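Local coordinates for protein pyrrolysyl-tRNA synthetase (Desulfitobacterium hafniense, PDB 3DSQ) that probably attaches pyrrolysine to its cognate tRNA at the expense of ATP, working as a homodimeric class II aminoacyl-tRNA synthetase, at residues Val17-Leu22 and Glu30-Gly35; Lys68-Pro71 and Glu77-Leu80; Ala102-Thr107 and Pro113-Val118. All coordinates share one frame; numbering follows the deposited sequence.

Contact 1 of 3, residues Val17-Leu22 and Glu30-Gly35; sequences VQYQRL and EQLEMG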
loop_
_atom_site.group_PDB
_atom_site.type_symbol
_atom_site.label_atom_id
_atom_site.label_comp_id
_atom_site.label_asym_id
_atom_site.label_seq_id
_atom_site.Cartn_x
_atom_site.Cartn_y
_atom_site.Cartn_z
ATOM N N VAL B 17 -19.973 25.057 7.895
ATOM C CA VAL B 17 -18.655 25.202 7.296
ATOM C C VAL B 17 -17.553 25.504 8.332
ATOM O O VAL B 17 -16.416 25.057 8.184
ATOM C CB VAL B 17 -18.658 26.289 6.206
ATOM C CG1 VAL B 17 -18.702 27.673 6.830
ATOM C CG2 VAL B 17 -17.441 26.117 5.317
ATOM N N GLN B 18 -17.891 26.264 9.368
ATOM C CA GLN B 18 -16.928 26.587 10.423
ATOM C C GLN B 18 -16.659 25.322 11.215
ATOM O O GLN B 18 -15.515 25.016 11.560
ATOM C CB GLN B 18 -17.496 27.646 11.358
ATOM C CG GLN B 18 -17.705 28.976 10.701
ATOM C CD GLN B 18 -18.324 29.966 11.642
ATOM O OE1 GLN B 18 -19.276 29.646 12.352
ATOM N NE2 GLN B 18 -17.791 31.182 11.657
ATOM N N TYR B 19 -17.733 24.587 11.488
ATOM C CA TYR B 19 -17.654 23.334 12.220
ATOM C C TYR B 19 -16.745 22.340 11.479
ATOM O O TYR B 19 -15.871 21.708 12.084
ATOM C CB TYR B 19 -19.057 22.756 12.371
ATOM C CG TYR B 19 -19.143 21.487 13.182
ATOM C CD1 TYR B 19 -19.249 21.526 14.577
ATOM C CD2 TYR B 19 -19.130 20.239 12.555
ATOM C CE1 TYR B 19 -19.345 20.346 15.328
ATOM C CE2 TYR B 19 -19.224 19.058 13.293
ATOM C CZ TYR B 19 -19.334 19.119 14.673
ATOM O OH TYR B 19 -19.455 17.949 15.391
ATOM N N GLN B 20 -16.948 22.210 10.169
ATOM C CA GLN B 20 -16.145 21.295 9.366
ATOM C C GLN B 20 -14.668 21.691 9.361
ATOM O O GLN B 20 -13.788 20.835 9.403
ATOM C CB GLN B 20 -16.642 21.255 7.915
ATOM C CG GLN B 20 -15.839 20.290 7.049
ATOM C CD GLN B 20 -16.194 20.350 5.565
ATOM O OE1 GLN B 20 -15.945 21.353 4.885
ATOM N NE2 GLN B 20 -16.773 19.267 5.058
ATOM N N ARG B 21 -14.411 22.989 9.271
ATOM C CA ARG B 21 -13.053 23.510 9.263
ATOM C C ARG B 21 -12.349 23.173 10.588
ATOM O O ARG B 21 -11.225 22.675 10.605
ATOM C CB ARG B 21 -13.096 25.029 9.033
ATOM C CG ARG B 21 -11.737 25.730 9.029
ATOM C CD ARG B 21 -10.738 25.042 8.120
ATOM N NE ARG B 21 -9.526 25.834 7.934
ATOM C CZ ARG B 21 -8.462 25.430 7.245
ATOM N NH1 ARG B 21 -8.450 24.233 6.674
ATOM N NH2 ARG B 21 -7.415 26.230 7.118
ATOM N N LEU B 22 -13.030 23.429 11.695
ATOM C CA LEU B 22 -12.476 23.146 13.007
ATOM C C LEU B 22 -12.211 21.654 13.162
ATOM O O LEU B 22 -11.263 21.249 13.844
ATOM C CB LEU B 22 -13.432 23.638 14.099
ATOM C CG LEU B 22 -13.644 25.160 14.118
ATOM C CD1 LEU B 22 -14.615 25.521 15.226
ATOM C CD2 LEU B 22 -12.307 25.891 14.321
ATOM N N GLU B 30 -14.948 20.068 22.855
ATOM C CA GLU B 30 -15.428 21.218 23.618
ATOM C C GLU B 30 -15.482 22.422 22.689
ATOM O O GLU B 30 -16.478 23.145 22.651
ATOM C CB GLU B 30 -14.512 21.514 24.812
ATOM C CG GLU B 30 -15.102 22.511 25.803
ATOM C CD GLU B 30 -14.241 22.705 27.047
ATOM O OE1 GLU B 30 -13.098 23.191 26.915
ATOM O OE2 GLU B 30 -14.710 22.372 28.159
ATOM N N GLN B 31 -14.413 22.637 21.931
ATOM C CA GLN B 31 -14.378 23.746 20.988
ATOM C C GLN B 31 -15.492 23.605 19.940
ATOM O O GLN B 31 -16.118 24.588 19.557
ATOM C CB GLN B 31 -13.021 23.805 20.297
ATOM C CG GLN B 31 -11.858 24.095 21.248
ATOM C CD GLN B 31 -10.518 24.135 20.532
ATOM O OE1 GLN B 31 -10.120 23.172 19.874
ATOM N NE2 GLN B 31 -9.818 25.253 20.658
ATOM N N LEU B 32 -15.746 22.378 19.499
ATOM C CA LEU B 32 -16.779 22.127 18.499
ATOM C C LEU B 32 -18.174 22.447 19.018
ATOM O O LEU B 32 -19.075 22.758 18.240
ATOM C CB LEU B 32 -16.733 20.664 18.037
ATOM C CG LEU B 32 -15.519 20.205 17.223
ATOM C CD1 LEU B 32 -15.702 18.749 16.830
ATOM C CD2 LEU B 32 -15.360 21.065 15.969
ATOM N N GLU B 33 -18.350 22.388 20.335
ATOM C CA GLU B 33 -19.657 22.637 20.934
ATOM C C GLU B 33 -19.854 24.027 21.527
ATOM O O GLU B 33 -20.790 24.249 22.286
ATOM C CB GLU B 33 -19.937 21.577 22.006
ATOM C CG GLU B 33 -19.894 20.156 21.467
ATOM C CD GLU B 33 -20.875 19.942 20.322
ATOM O OE1 GLU B 33 -22.100 19.939 20.577
ATOM O OE2 GLU B 33 -20.421 19.786 19.162
ATOM N N MET B 34 -18.987 24.967 21.169
ATOM C CA MET B 34 -19.088 26.331 21.692
ATOM C C MET B 34 -20.210 27.169 21.094
ATOM O O MET B 34 -20.465 27.134 19.888
ATOM C CB MET B 34 -17.768 27.068 21.505
ATOM C CG MET B 34 -16.675 26.581 22.427
ATOM S SD MET B 34 -15.134 27.368 22.047
ATOM C CE MET B 34 -15.352 28.968 22.887
ATOM N N GLY B 35 -20.873 27.919 21.967
ATOM C CA GLY B 35 -21.953 28.792 21.557
ATOM C C GLY B 35 -21.566 30.217 21.897
ATOM O O GLY B 35 -20.785 30.456 22.824
#

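Contact 2 of 3, residues Lys68-Pro71 and Glu77-Leu80; sequences KHRP and EEKL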
loop_
_atom_site.group_PDB
_atom_site.type_symbol
_atom_site.label_atom_id
_atom_site.label_comp_id
_atom_site.label_asym_id
_atom_site.label_seq_id
_atom_site.Cartn_x
_atom_site.Cartn_y
_atom_site.Cartn_z
ATOM N N LYS B 68 10.616 12.675 11.809
ATOM C CA LYS B 68 10.095 11.398 11.336
ATOM C C LYS B 68 10.351 11.038 9.870
ATOM O O LYS B 68 10.747 9.919 9.573
ATOM C CB LYS B 68 8.594 11.301 11.629
ATOM C CG LYS B 68 8.246 11.326 13.111
ATOM C CD LYS B 68 6.800 10.903 13.361
ATOM C CE LYS B 68 5.800 11.810 12.643
ATOM N NZ LYS B 68 4.410 11.308 12.827
ATOM N N HIS B 69 10.125 11.975 8.960
ATOM C CA HIS B 69 10.317 11.713 7.535
ATOM C C HIS B 69 9.226 10.799 6.969
ATOM O O HIS B 69 9.297 10.378 5.811
ATOM C CB HIS B 69 11.695 11.096 7.284
ATOM C CG HIS B 69 12.831 12.026 7.582
ATOM N ND1 HIS B 69 13.015 13.213 6.907
ATOM C CD2 HIS B 69 13.830 11.953 8.494
ATOM C CE1 HIS B 69 14.078 13.832 7.390
ATOM N NE2 HIS B 69 14.590 13.089 8.353
ATOM N N ARG B 70 8.222 10.497 7.788
ATOM C CA ARG B 70 7.105 9.665 7.355
ATOM C C ARG B 70 5.892 9.853 8.252
ATOM O O ARG B 70 6.018 10.008 9.471
ATOM C CB ARG B 70 7.494 8.186 7.336
ATOM C CG ARG B 70 7.774 7.606 8.697
ATOM C CD ARG B 70 8.412 6.250 8.558
ATOM N NE ARG B 70 8.702 5.639 9.849
ATOM C CZ ARG B 70 9.267 4.446 9.987
ATOM N NH1 ARG B 70 9.606 3.751 8.910
ATOM N NH2 ARG B 70 9.473 3.939 11.196
ATOM N N PRO B 71 4.689 9.836 7.651
ATOM C CA PRO B 71 3.436 10.005 8.385
ATOM C C PRO B 71 3.096 8.803 9.255
ATOM O O PRO B 71 3.634 7.709 9.061
ATOM C CB PRO B 71 2.421 10.239 7.271
ATOM C CG PRO B 71 2.955 9.392 6.164
ATOM C CD PRO B 71 4.435 9.701 6.204
ATOM N N GLU B 77 2.547 1.221 10.212
ATOM C CA GLU B 77 2.689 0.038 9.373
ATOM C C GLU B 77 3.997 -0.715 9.603
ATOM O O GLU B 77 4.004 -1.944 9.719
ATOM C CB GLU B 77 2.564 0.414 7.892
ATOM C CG GLU B 77 1.131 0.501 7.404
ATOM C CD GLU B 77 1.033 0.709 5.902
ATOM O OE1 GLU B 77 1.957 0.274 5.179
ATOM O OE2 GLU B 77 0.025 1.291 5.441
ATOM N N GLU B 78 5.109 0.011 9.662
ATOM C CA GLU B 78 6.383 -0.652 9.883
ATOM C C GLU B 78 6.433 -1.211 11.304
ATOM O O GLU B 78 6.946 -2.307 11.532
ATOM C CB GLU B 78 7.547 0.317 9.666
ATOM C CG GLU B 78 8.904 -0.388 9.673
ATOM C CD GLU B 78 10.073 0.571 9.722
ATOM O OE1 GLU B 78 10.272 1.328 8.749
ATOM O OE2 GLU B 78 10.796 0.572 10.740
ATOM N N LYS B 79 5.893 -0.443 12.243
ATOM C CA LYS B 79 5.845 -0.806 13.659
ATOM C C LYS B 79 5.107 -2.120 13.898
ATOM O O LYS B 79 5.577 -2.986 14.635
ATOM C CB LYS B 79 5.155 0.312 14.449
ATOM C CG LYS B 79 4.929 0.032 15.939
ATOM C CD LYS B 79 6.226 0.041 16.750
ATOM C CE LYS B 79 5.946 -0.269 18.220
ATOM N NZ LYS B 79 7.175 -0.279 19.068
ATOM N N LEU B 80 3.944 -2.261 13.274
ATOM C CA LEU B 80 3.141 -3.465 13.431
ATOM C C LEU B 80 3.790 -4.674 12.765
ATOM O O LEU B 80 3.766 -5.774 13.312
ATOM C CB LEU B 80 1.737 -3.242 12.859
ATOM C CG LEU B 80 0.881 -2.138 13.490
ATOM C CD1 LEU B 80 -0.475 -2.073 12.786
ATOM C CD2 LEU B 80 0.686 -2.413 14.969
#

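Contact 3 of 3, residues Ala102-Thr107 and Pro113-Val118; sequences ALAKMT and PLFSQV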
loop_
_atom_site.group_PDB
_atom_site.type_symbol
_atom_site.label_atom_id
_atom_site.label_comp_id
_atom_site.label_asym_id
_atom_site.label_seq_id
_atom_site.Cartn_x
_atom_site.Cartn_y
_atom_site.Cartn_z
ATOM N N ALA B 102 -14.078 -15.416 -5.980
ATOM C CA ALA B 102 -13.430 -15.356 -4.677
ATOM C C ALA B 102 -14.367 -14.632 -3.730
ATOM O O ALA B 102 -14.646 -15.098 -2.628
ATOM C CB ALA B 102 -12.113 -14.612 -4.780
ATOM N N LEU B 103 -14.874 -13.497 -4.189
ATOM C CA LEU B 103 -15.773 -12.684 -3.391
ATOM C C LEU B 103 -17.024 -13.469 -2.986
ATOM O O LEU B 103 -17.466 -13.404 -1.835
ATOM C CB LEU B 103 -16.144 -11.423 -4.179
ATOM C CG LEU B 103 -16.586 -10.165 -3.422
ATOM C CD1 LEU B 103 -18.062 -10.228 -3.142
ATOM C CD2 LEU B 103 -15.789 -10.015 -2.133
ATOM N N ALA B 104 -17.582 -14.221 -3.929
ATOM C CA ALA B 104 -18.780 -15.016 -3.665
ATOM C C ALA B 104 -18.572 -16.008 -2.520
ATOM O O ALA B 104 -19.447 -16.182 -1.676
ATOM C CB ALA B 104 -19.205 -15.759 -4.938
ATOM N N LYS B 105 -17.406 -16.648 -2.489
ATOM C CA LYS B 105 -17.083 -17.624 -1.448
ATOM C C LYS B 105 -17.023 -17.018 -0.050
ATOM O O LYS B 105 -16.838 -17.734 0.929
ATOM C CB LYS B 105 -15.734 -18.279 -1.738
ATOM C CG LYS B 105 -15.612 -18.938 -3.096
ATOM C CD LYS B 105 -14.224 -19.540 -3.248
ATOM C CE LYS B 105 -14.002 -20.135 -4.620
ATOM N NZ LYS B 105 -12.607 -20.635 -4.744
ATOM N N MET B 106 -17.166 -15.701 0.040
ATOM C CA MET B 106 -17.105 -15.015 1.322
ATOM C C MET B 106 -18.457 -14.830 1.998
ATOM O O MET B 106 -18.529 -14.296 3.109
ATOM C CB MET B 106 -16.428 -13.655 1.144
ATOM C CG MET B 106 -14.929 -13.751 0.934
ATOM S SD MET B 106 -14.127 -14.551 2.351
ATOM C CE MET B 106 -12.987 -15.510 1.598
ATOM N N THR B 107 -19.526 -15.262 1.332
ATOM C CA THR B 107 -20.874 -15.143 1.889
ATOM C C THR B 107 -21.674 -16.431 1.740
ATOM O O THR B 107 -21.212 -17.508 2.113
ATOM C CB THR B 107 -21.658 -14.034 1.199
ATOM O OG1 THR B 107 -21.773 -14.329 -0.198
ATOM C CG2 THR B 107 -20.960 -12.710 1.389
ATOM N N PRO B 113 -25.363 -8.841 -0.473
ATOM C CA PRO B 113 -25.114 -7.411 -0.244
ATOM C C PRO B 113 -23.687 -6.877 -0.377
ATOM O O PRO B 113 -23.501 -5.711 -0.722
ATOM C CB PRO B 113 -25.690 -7.178 1.160
ATOM C CG PRO B 113 -25.622 -8.529 1.798
ATOM C CD PRO B 113 -26.086 -9.411 0.675
ATOM N N LEU B 114 -22.681 -7.705 -0.106
ATOM C CA LEU B 114 -21.304 -7.230 -0.216
ATOM C C LEU B 114 -20.962 -6.911 -1.665
ATOM O O LEU B 114 -20.023 -6.164 -1.937
ATOM C CB LEU B 114 -20.317 -8.267 0.330
ATOM C CG LEU B 114 -20.033 -9.501 -0.525
ATOM C CD1 LEU B 114 -18.951 -10.337 0.147
ATOM C CD2 LEU B 114 -21.312 -10.313 -0.714
ATOM N N PHE B 115 -21.730 -7.482 -2.590
ATOM C CA PHE B 115 -21.531 -7.256 -4.017
ATOM C C PHE B 115 -21.865 -5.813 -4.372
ATOM O O PHE B 115 -21.317 -5.247 -5.322
ATOM C CB PHE B 115 -22.418 -8.203 -4.835
ATOM C CG PHE B 115 -21.845 -9.583 -5.005
ATOM C CD1 PHE B 115 -21.376 -10.301 -3.910
ATOM C CD2 PHE B 115 -21.770 -10.166 -6.267
ATOM C CE1 PHE B 115 -20.837 -11.578 -4.067
ATOM C CE2 PHE B 115 -21.234 -11.438 -6.434
ATOM C CZ PHE B 115 -20.766 -12.147 -5.332
ATOM N N SER B 116 -22.770 -5.219 -3.601
ATOM C CA SER B 116 -23.168 -3.842 -3.839
ATOM C C SER B 116 -22.249 -2.872 -3.100
ATOM O O SER B 116 -22.336 -1.659 -3.286
ATOM C CB SER B 116 -24.616 -3.629 -3.392
ATOM O OG SER B 116 -24.788 -3.958 -2.025
ATOM N N GLN B 117 -21.363 -3.405 -2.268
ATOM C CA GLN B 117 -20.456 -2.552 -1.517
ATOM C C GLN B 117 -19.030 -2.525 -2.034
ATOM O O GLN B 117 -18.165 -1.882 -1.438
ATOM C CB GLN B 117 -20.461 -2.946 -0.039
ATOM C CG GLN B 117 -21.676 -2.415 0.709
ATOM C CD GLN B 117 -21.589 -2.640 2.201
ATOM O OE1 GLN B 117 -20.549 -2.388 2.819
ATOM N NE2 GLN B 117 -22.685 -3.102 2.797
ATOM N N VAL B 118 -18.777 -3.207 -3.145
ATOM C CA VAL B 118 -17.436 -3.231 -3.701
ATOM C C VAL B 118 -17.326 -2.456 -5.000
ATOM O O VAL B 118 -18.307 -2.297 -5.738
ATOM C CB VAL B 118 -16.950 -4.677 -3.979
ATOM C CG1 VAL B 118 -17.165 -5.552 -2.748
ATOM C CG2 VAL B 118 -17.657 -5.242 -5.195
#

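Contact 1 of 3, residues Val17-Leu22 and Glu30-Gly35
Apolar packing between Tyr19 and Leu22 on one side and Leu32 on the other carries this contact. The backbones come nearest at Tyr19 and Leu32, whose CA atoms are 6.5 Å apart, and the two side chains cross there at about a right angle. Tyr19 has CG anti to its backbone N (chi1 -177°), which carries the phenol out from helix 16-24 and across Leu32. Its CE1 lies 3.8 Å from Leu32 CB, while the CD2 methyl of Leu32 sits over one face of the ring. The same methyl has a second neighbour one helical turn further on, with Leu22 CB 3.7 Å from Leu32 CD2, so the leucine branch fits between the tyrosine and Leu22.

Polar atoms meet the ring at its edge. The carbonyl oxygen of Leu32 lies in the ring plane, with Leu32 O 3.8 Å from Tyr19 CE1. Glu33 reaches the same edge: its chain bends at chi2 (-57°) and brings Glu33 OE2 to 4.0 Å from Tyr19 CE1, also near the ring plane. No hydrogen bond links the two segments, and these oxygens simply face the C-H edge of the phenol.

Backbone bonding marks the end of the second helix, where Glu33 leaves helical geometry and its N bonds to Glu30 O. Trp14 touches both Tyr19 and Leu22, and its NE1 bonds to Gln31 O. Gln18, Arg21 and Gln31 touch helix 39-68, and Arg21 forms a salt bridge with Glu50. The arrangement is that of two short consecutive helices, joined by a brief loop and packed through leucine and tyrosine beside a long third helix.

Contact 2 of 3, residues Lys68-Pro71 and Glu77-Leu80
Arg70 and Glu78 form a salt bridge that joins the loop before helix 72-85 to its second turn; the place of this helix at the dimer interface, with strand 90-91 following, is consistent with motif 1 of class II synthetases. Arg70 NH1 is modelled 2.5 Å from Glu78 OE1, so short that the exact length is doubtful, and the bond is fairly straight at 158°. The oxygen lies close to the guanidinium plane, but the N-H meets the carboxylate from well above it, 58° out of its plane. A two-pronged pairing does not form, since Arg70 NH2 stays 3.6 Å from Glu78 OE2.

Both chains are stretched out to meet. From CG to NE the arginine is extended, while Glu78 reaches back from the helix. Further out, Lys82 of the same helix makes a salt bridge with Glu78 OE2, which would help hold the carboxylate in place, and Glu75 touches Arg70. The second subunit lies alongside: its His85 packs on Arg70 and its Glu78 on Glu78. With positive phi at His69 ending helix 39-68, the chain turns into Pro71, the N-cap position of the next helix. The guanidinium and carboxylate planes stand 77° apart, nearly perpendicular.

Contact 3 of 3, residues Ala102-Thr107 and Pro113-Val118
Leu114 holds CG between its backbone N and carbonyl carbon (chi1 75°), pointing its two methyls at Leu103 and Thr107, while Leu103 reaches back with CG anti to the backbone N (chi1 -155°). The two leucines therefore meet tip to tip, with Leu103 CD1 3.4 Å from Leu114 CG. Thr107 approaches the same leucine in the same end-on fashion. Thr107 CG2 lies 3.2 Å from Leu114 CD2 and 3.3 Å from Leu114 CD1, facing the fork of the branch. These carbon pairs are closer than normal van der Waals contact, so the exact placing of the methyls is doubtful, although their mutual approach is clear.

Phe115 adds the aromatic part. Leu103 and the phenylalanine slide past each other in opposite directions, and Leu103 CD1 meets the ring obliquely near CE1. The far end of the ring is turned to the helix: Ala104 CA lies in its plane at the edge, 3.9 Å from Phe115 CZ, and Ala104 CB is 4.0 Å from Phe115 CZ.

Both backbones are turned tightly here. Ala104 to Thr107 form a type I beta turn, closed by Thr107 N to Ala104 O. In the other segment Pro113 O accepts two bonds, from Ser116 N and from Ser116 OG, which ties the serine hydroxyl back to the turn's first carbonyl. Pro129 touches Leu103 and Val118, and Trp244 forms a cation-pi pair with Lys105. Gln117 is hydrogen-bonded through its backbone to Lys161, in the loop between antiparallel strands 150-159 and 171-180, which probably correspond to motif 2. The contact thus packs a short helix against a following loop beside a hairpin consistent with motif 2 of the class II catalytic core.

Overall arrangement
The three contacts follow one another along the chain without overlap. Contact 1 joins two short N-terminal helices, and helix 39-68 runs from beside it to the start of contact 2, about 31 Å away centre to centre. Contact 2 ties the loop before helix 72-85 to that helix at the subunit interface. Contact 3 follows beyond strand 97-99, its centre about 32 Å from that of contact 2, on the opposite side of the chain's centre, and about 39 Å from that of contact 1. Nearest atoms of any two contacts stay about 18 Å or more apart. Contacts 2 and 3 both belong to the class II core, one at the dimer interface, the other near the probable motif 2 hairpin.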